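Local coordinates for HD domain protein (PDB 4LRL) that probably hydrolyses deoxyribonucleoside triphosphates, releasing triphosphate, under allosteric control by the nucleotides it binds, at residues C[53-56]-C[57-61]; C[95-98]-C[99-103]. All coordinates share one frame; numbering follows the deposited sequence.

Contact 1 (C[53-56]-C[57-61]); sequences QVIL and DLINS. With DGT (2'-deoxyguanosine-5'-triphosphate), chain O.
Gln53 and Asp57, one helical turn apart, are joined twice, through backbone and through side chain. Asp57 N donates to Gln53 O at 2.9 Å, and Gln53 NE2 reaches Asp57 OD1 at 3.1 Å. In this second bond the acceptor lies close to the plane of the glutamine amide, but the nitrogen approaches from above the carboxylate, 47° out of its plane. A bend at chi2 (64°) turns the amide along the helix toward the aspartate, whose OD2 is hydrogen-bonded to Tyr29 OH. The long, flexible glutamine can thus bridge a turn, while the short carboxylate serves two polar partners.

The next three backbone bonds repeat the i to i+4 pattern, ending with Asn60 N on Leu56 O. The side chain of Asn60 reaches the nucleotide: OD1 accepts from N1 of the dGTP base at 3.0 Å and from N2 at 3.1 Å, so one carbonyl oxygen reads two donors of guanine. Ile59 CG2 packs 3.6 Å from base atom O6, and Leu56 CD1 lies 4.1 Å from N2, while Leu56 CG rests 3.8 Å from Asn60 ND2.

On the faces turned into the protein, Val54 and Leu58 run side by side, CG1 to CD1 at 4.1 Å, under helices 124-133 and 167-175. Branched aliphatic residues suit this buried side. Ser61, the N-cap residue of the following helix, places both OG and N on Leu58 O and so ties the turn to the helix it leaves.

The short helix 53-60 therefore contributes one wall of a dGTP pocket, which Lys38, Gln65 and Arg68 help complete together with Arg350 and Lys354 of a second subunit: a nucleotide site built between subunits, consistent with allosteric regulation.

Contact 2 (C[95-98]-C[99-103]); sequences YEIT and RRICE
From Tyr95 to Cys102 the chain runs as regular alpha-helix, four successive i to i+4 bonds beginning with Arg99 N to Tyr95 O at 2.9 Å, within helix 87-108 of the HD domain. One side carries a salt-bridge network centred on Glu96, whose CG stands anti to the backbone N (chi1 179°) before the chain bends at chi2 and brings the carboxylate beside both arginines. Arg99, bent at chi3, lies alongside it: NE donates to OE2 and NH2 to OE1, with both oxygens near the guanidinium plane. The long arginine arms are what let two cations meet one buried acid, and His49 N also donates to Glu96 OE2, tying the network to strand 46-52.

The other sides are mostly apolar. Ile97 CG2 touches Ile101 CD1 at 3.9 Å, and Ile97 also meets helix 206-219; Thr98 spends its OG1 on Val94 O, so its small methyl-bearing side can sit against neighbouring helices. Tyr95 OH bonds to His49 O.

Arg100, extended from CG to NE, sets its guanidinium 88° from the carboxylate plane and meets Glu96 OE1 on its anti side through NE at 2.7 Å and NH1 at 3.0 Å.

Both contacts are single continuous stretches, helical except for Ser61 at the end of contact 1, but they differ in depth and task. Contact 1 lies partly buried on the short helix 53-60, where its polar end faces a nucleotide shared between subunits; contact 2 is buried in the long helix 87-108 and meets no other chain. Polar chemistry follows place: uncharged amides and one carboxylate in contact 1, a charged network of one acid and two arginines in contact 2. Helix 124-133 packs against both, and strand 46-52, which leads into helix 53-60, bonds to the second helix. The two also touch directly, Ile55 CG2 lying 3.7 Å from Tyr95 CE1, with centres about 16 Å apart.

Contact 1 (C[53-56]-C[57-61])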
loop_
_atom_site.group_PDB
_atom_site.type_symbol
_atom_site.label_atom_id
_atom_site.label_comp_id
_atom_site.label_asym_id
_atom_site.label_seq_id
_atom_site.Cartn_x
_atom_site.Cartn_y
_atom_site.Cartn_z
ATOM N N GLN C 53 -26.809 -21.116 4.913
ATOM C CA GLN C 53 -28.111 -20.463 4.793
ATOM C C GLN C 53 -28.439 -19.622 6.036
ATOM O O GLN C 53 -28.995 -18.533 5.927
ATOM C CB GLN C 53 -29.204 -21.515 4.548
ATOM C CG GLN C 53 -30.570 -20.952 4.177
ATOM C CD GLN C 53 -30.562 -20.204 2.846
ATOM O OE1 GLN C 53 -30.402 -20.804 1.781
ATOM N NE2 GLN C 53 -30.749 -18.888 2.904
ATOM N N VAL C 54 -28.087 -20.129 7.213
ATOM C CA VAL C 54 -28.330 -19.422 8.466
ATOM C C VAL C 54 -27.627 -18.054 8.474
ATOM O O VAL C 54 -28.219 -17.048 8.874
ATOM C CB VAL C 54 -27.882 -20.268 9.687
ATOM C CG1 VAL C 54 -27.892 -19.445 10.970
ATOM C CG2 VAL C 54 -28.768 -21.493 9.835
ATOM N N ILE C 55 -26.372 -18.033 8.018
ATOM C CA ILE C 55 -25.570 -16.817 7.978
ATOM C C ILE C 55 -26.143 -15.823 6.965
ATOM O O ILE C 55 -26.287 -14.641 7.277
ATOM C CB ILE C 55 -24.075 -17.126 7.681
ATOM C CG1 ILE C 55 -23.487 -18.068 8.745
ATOM C CG2 ILE C 55 -23.257 -15.832 7.535
ATOM C CD1 ILE C 55 -23.541 -17.554 10.189
ATOM N N LEU C 56 -26.487 -16.305 5.769
ATOM C CA LEU C 56 -27.078 -15.443 4.754
ATOM C C LEU C 56 -28.370 -14.804 5.264
ATOM O O LEU C 56 -28.590 -13.598 5.086
ATOM C CB LEU C 56 -27.330 -16.200 3.450
ATOM C CG LEU C 56 -27.934 -15.344 2.324
ATOM C CD1 LEU C 56 -26.995 -14.220 1.912
ATOM C CD2 LEU C 56 -28.322 -16.180 1.130
ATOM N N ASP C 57 -29.207 -15.620 5.907
ATOM C CA ASP C 57 -30.463 -15.142 6.487
ATOM C C ASP C 57 -30.230 -14.112 7.593
ATOM O O ASP C 57 -30.967 -13.128 7.695
ATOM C CB ASP C 57 -31.297 -16.306 7.030
ATOM C CG ASP C 57 -31.891 -17.170 5.936
ATOM O OD1 ASP C 57 -31.934 -16.736 4.764
ATOM O OD2 ASP C 57 -32.329 -18.290 6.258
ATOM N N LEU C 58 -29.215 -14.340 8.421
ATOM C CA LEU C 58 -28.906 -13.394 9.492
ATOM C C LEU C 58 -28.463 -12.053 8.921
ATOM O O LEU C 58 -28.917 -11.005 9.386
ATOM C CB LEU C 58 -27.867 -13.959 10.463
ATOM C CG LEU C 58 -28.363 -15.007 11.473
ATOM C CD1 LEU C 58 -27.182 -15.588 12.247
ATOM C CD2 LEU C 58 -29.415 -14.453 12.439
ATOM N N ILE C 59 -27.600 -12.094 7.901
ATOM C CA ILE C 59 -27.134 -10.890 7.213
ATOM C C ILE C 59 -28.307 -10.120 6.632
ATOM O O ILE C 59 -28.370 -8.904 6.733
ATOM C CB ILE C 59 -26.117 -11.239 6.088
ATOM C CG1 ILE C 59 -24.811 -11.749 6.711
ATOM C CG2 ILE C 59 -25.886 -10.030 5.154
ATOM C CD1 ILE C 59 -23.827 -12.345 5.734
ATOM N N ASN C 60 -29.241 -10.857 6.043
ATOM C CA ASN C 60 -30.404 -10.284 5.391
ATOM C C ASN C 60 -31.486 -9.806 6.354
ATOM O O ASN C 60 -32.408 -9.096 5.936
ATOM C CB ASN C 60 -30.988 -11.283 4.385
ATOM C CG ASN C 60 -30.209 -11.325 3.083
ATOM O OD1 ASN C 60 -29.452 -10.402 2.761
ATOM N ND2 ASN C 60 -30.401 -12.395 2.317
ATOM N N SER C 61 -31.369 -10.192 7.629
ATOM C CA SER C 61 -32.387 -9.894 8.645
ATOM C C SER C 61 -32.465 -8.397 8.979
ATOM O O SER C 61 -31.478 -7.680 8.835
ATOM C CB SER C 61 -32.125 -10.697 9.924
ATOM O OG SER C 61 -31.117 -10.082 10.709
HETATM P PG DGT O . -29.702 -14.137 -4.913
HETATM O O1G DGT O . -31.180 -14.473 -4.869
HETATM O O2G DGT O . -29.012 -14.138 -3.568
HETATM O O3G DGT O . -28.961 -14.881 -6.007
HETATM O O3B DGT O . -29.688 -12.582 -5.345
HETATM P PB DGT O . -28.397 -11.912 -6.038
HETATM O O1B DGT O . -27.174 -12.729 -5.715
HETATM O O2B DGT O . -28.739 -11.625 -7.484
HETATM O O3A DGT O . -28.327 -10.476 -5.295
HETATM P PA DGT O . -28.109 -10.271 -3.713
HETATM O O1A DGT O . -27.866 -11.572 -3.014
HETATM O O2A DGT O . -29.200 -9.368 -3.198
HETATM O "O5'" DGT O . -26.729 -9.440 -3.697
HETATM C "C5'" DGT O . -25.647 -9.806 -4.556
HETATM C "C4'" DGT O . -24.421 -8.950 -4.264
HETATM O "O4'" DGT O . -24.700 -8.014 -3.224
HETATM C "C3'" DGT O . -23.262 -9.809 -3.779
HETATM O "O3'" DGT O . -22.083 -9.478 -4.534
HETATM C "C2'" DGT O . -23.073 -9.462 -2.312
HETATM C "C1'" DGT O . -23.661 -8.060 -2.243
HETATM N N9 DGT O . -24.202 -7.666 -0.916
HETATM C C8 DGT O . -23.735 -6.649 -0.174
HETATM N N7 DGT O . -24.432 -6.508 0.978
HETATM C C5 DGT O . -25.374 -7.458 0.977
HETATM C C6 DGT O . -26.450 -7.868 1.899
HETATM O O6 DGT O . -26.624 -7.249 2.970
HETATM N N1 DGT O . -27.217 -8.908 1.538
HETATM C C2 DGT O . -27.040 -9.579 0.377
HETATM N N2 DGT O . -27.853 -10.617 0.085
HETATM N N3 DGT O . -26.069 -9.251 -0.518
HETATM C C4 DGT O . -25.222 -8.219 -0.271
#

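Contact 2 (C[95-98]-C[99-103])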
loop_
_atom_site.group_PDB
_atom_site.type_symbol
_atom_site.label_atom_id
_atom_site.label_comp_id
_atom_site.label_asym_id
_atom_site.label_seq_id
_atom_site.Cartn_x
_atom_site.Cartn_y
_atom_site.Cartn_z
ATOM N N TYR C 95 -17.231 -11.515 11.310
ATOM C CA TYR C 95 -17.683 -12.825 10.842
ATOM C C TYR C 95 -16.631 -13.470 9.937
ATOM O O TYR C 95 -16.302 -14.644 10.094
ATOM C CB TYR C 95 -19.030 -12.730 10.108
ATOM C CG TYR C 95 -19.212 -13.862 9.108
ATOM C CD1 TYR C 95 -19.637 -15.122 9.528
ATOM C CD2 TYR C 95 -18.906 -13.687 7.751
ATOM C CE1 TYR C 95 -19.777 -16.175 8.625
ATOM C CE2 TYR C 95 -19.038 -14.744 6.838
ATOM C CZ TYR C 95 -19.481 -15.980 7.288
ATOM O OH TYR C 95 -19.630 -17.027 6.416
ATOM N N GLU C 96 -16.107 -12.697 8.989
ATOM C CA GLU C 96 -15.121 -13.216 8.047
ATOM C C GLU C 96 -13.820 -13.702 8.700
ATOM O O GLU C 96 -13.334 -14.787 8.373
ATOM C CB GLU C 96 -14.814 -12.199 6.937
ATOM C CG GLU C 96 -13.758 -12.686 5.928
ATOM C CD GLU C 96 -14.166 -13.936 5.136
ATOM O OE1 GLU C 96 -13.289 -14.491 4.437
ATOM O OE2 GLU C 96 -15.348 -14.359 5.181
ATOM N N ILE C 97 -13.264 -12.896 9.601
ATOM C CA ILE C 97 -12.036 -13.261 10.311
ATOM C C ILE C 97 -12.261 -14.555 11.105
ATOM O O ILE C 97 -11.420 -15.448 11.088
ATOM C CB ILE C 97 -11.554 -12.123 11.244
ATOM C CG1 ILE C 97 -11.168 -10.871 10.418
ATOM C CG2 ILE C 97 -10.416 -12.606 12.156
ATOM C CD1 ILE C 97 -10.586 -9.710 11.244
ATOM N N THR C 98 -13.416 -14.645 11.762
ATOM C CA THR C 98 -13.814 -15.799 12.568
ATOM C C THR C 98 -13.935 -17.046 11.689
ATOM O O THR C 98 -13.517 -18.140 12.087
ATOM C CB THR C 98 -15.158 -15.525 13.285
ATOM O OG1 THR C 98 -15.006 -14.410 14.167
ATOM C CG2 THR C 98 -15.600 -16.708 14.103
ATOM N N ARG C 99 -14.490 -16.869 10.489
ATOM C CA ARG C 99 -14.609 -17.975 9.544
ATOM C C ARG C 99 -13.223 -18.464 9.127
ATOM O O ARG C 99 -12.977 -19.666 9.046
ATOM C CB ARG C 99 -15.443 -17.575 8.328
ATOM C CG ARG C 99 -15.698 -18.709 7.352
ATOM C CD ARG C 99 -16.110 -18.185 5.985
ATOM N NE ARG C 99 -15.045 -17.474 5.279
ATOM C CZ ARG C 99 -13.994 -18.041 4.675
ATOM N NH1 ARG C 99 -13.828 -19.364 4.676
ATOM N NH2 ARG C 99 -13.095 -17.271 4.056
ATOM N N ARG C 100 -12.305 -17.532 8.894
ATOM C CA ARG C 100 -10.948 -17.917 8.497
ATOM C C ARG C 100 -10.254 -18.694 9.608
ATOM O O ARG C 100 -9.564 -19.678 9.329
ATOM C CB ARG C 100 -10.136 -16.702 8.050
ATOM C CG ARG C 100 -10.642 -16.140 6.730
ATOM C CD ARG C 100 -9.968 -14.856 6.321
ATOM N NE ARG C 100 -10.707 -14.241 5.213
ATOM C CZ ARG C 100 -10.303 -13.191 4.495
ATOM N NH1 ARG C 100 -11.074 -12.732 3.517
ATOM N NH2 ARG C 100 -9.135 -12.602 4.742
ATOM N N ILE C 101 -10.472 -18.270 10.855
ATOM C CA ILE C 101 -9.880 -18.933 12.026
ATOM C C ILE C 101 -10.424 -20.350 12.222
ATOM O O ILE C 101 -9.652 -21.281 12.439
ATOM C CB ILE C 101 -10.060 -18.096 13.336
ATOM C CG1 ILE C 101 -9.399 -16.729 13.165
ATOM C CG2 ILE C 101 -9.468 -18.834 14.545
ATOM C CD1 ILE C 101 -9.604 -15.764 14.318
ATOM N N CYS C 102 -11.750 -20.495 12.138
ATOM C CA CYS C 102 -12.417 -21.785 12.250
ATOM C C CYS C 102 -11.939 -22.751 11.174
ATOM O O CYS C 102 -11.746 -23.938 11.433
ATOM C CB CYS C 102 -13.928 -21.610 12.145
ATOM S SG CYS C 102 -14.691 -20.828 13.572
ATOM N N GLU C 103 -11.752 -22.221 9.970
ATOM C CA GLU C 103 -11.268 -22.980 8.829
ATOM C C GLU C 103 -9.866 -23.533 9.110
ATOM O O GLU C 103 -9.616 -24.724 8.933
ATOM C CB GLU C 103 -11.273 -22.085 7.584
ATOM C CG GLU C 103 -11.045 -22.812 6.282
ATOM C CD GLU C 103 -12.280 -23.537 5.757
ATOM O OE1 GLU C 103 -13.416 -23.108 6.045
ATOM O OE2 GLU C 103 -12.109 -24.537 5.031
#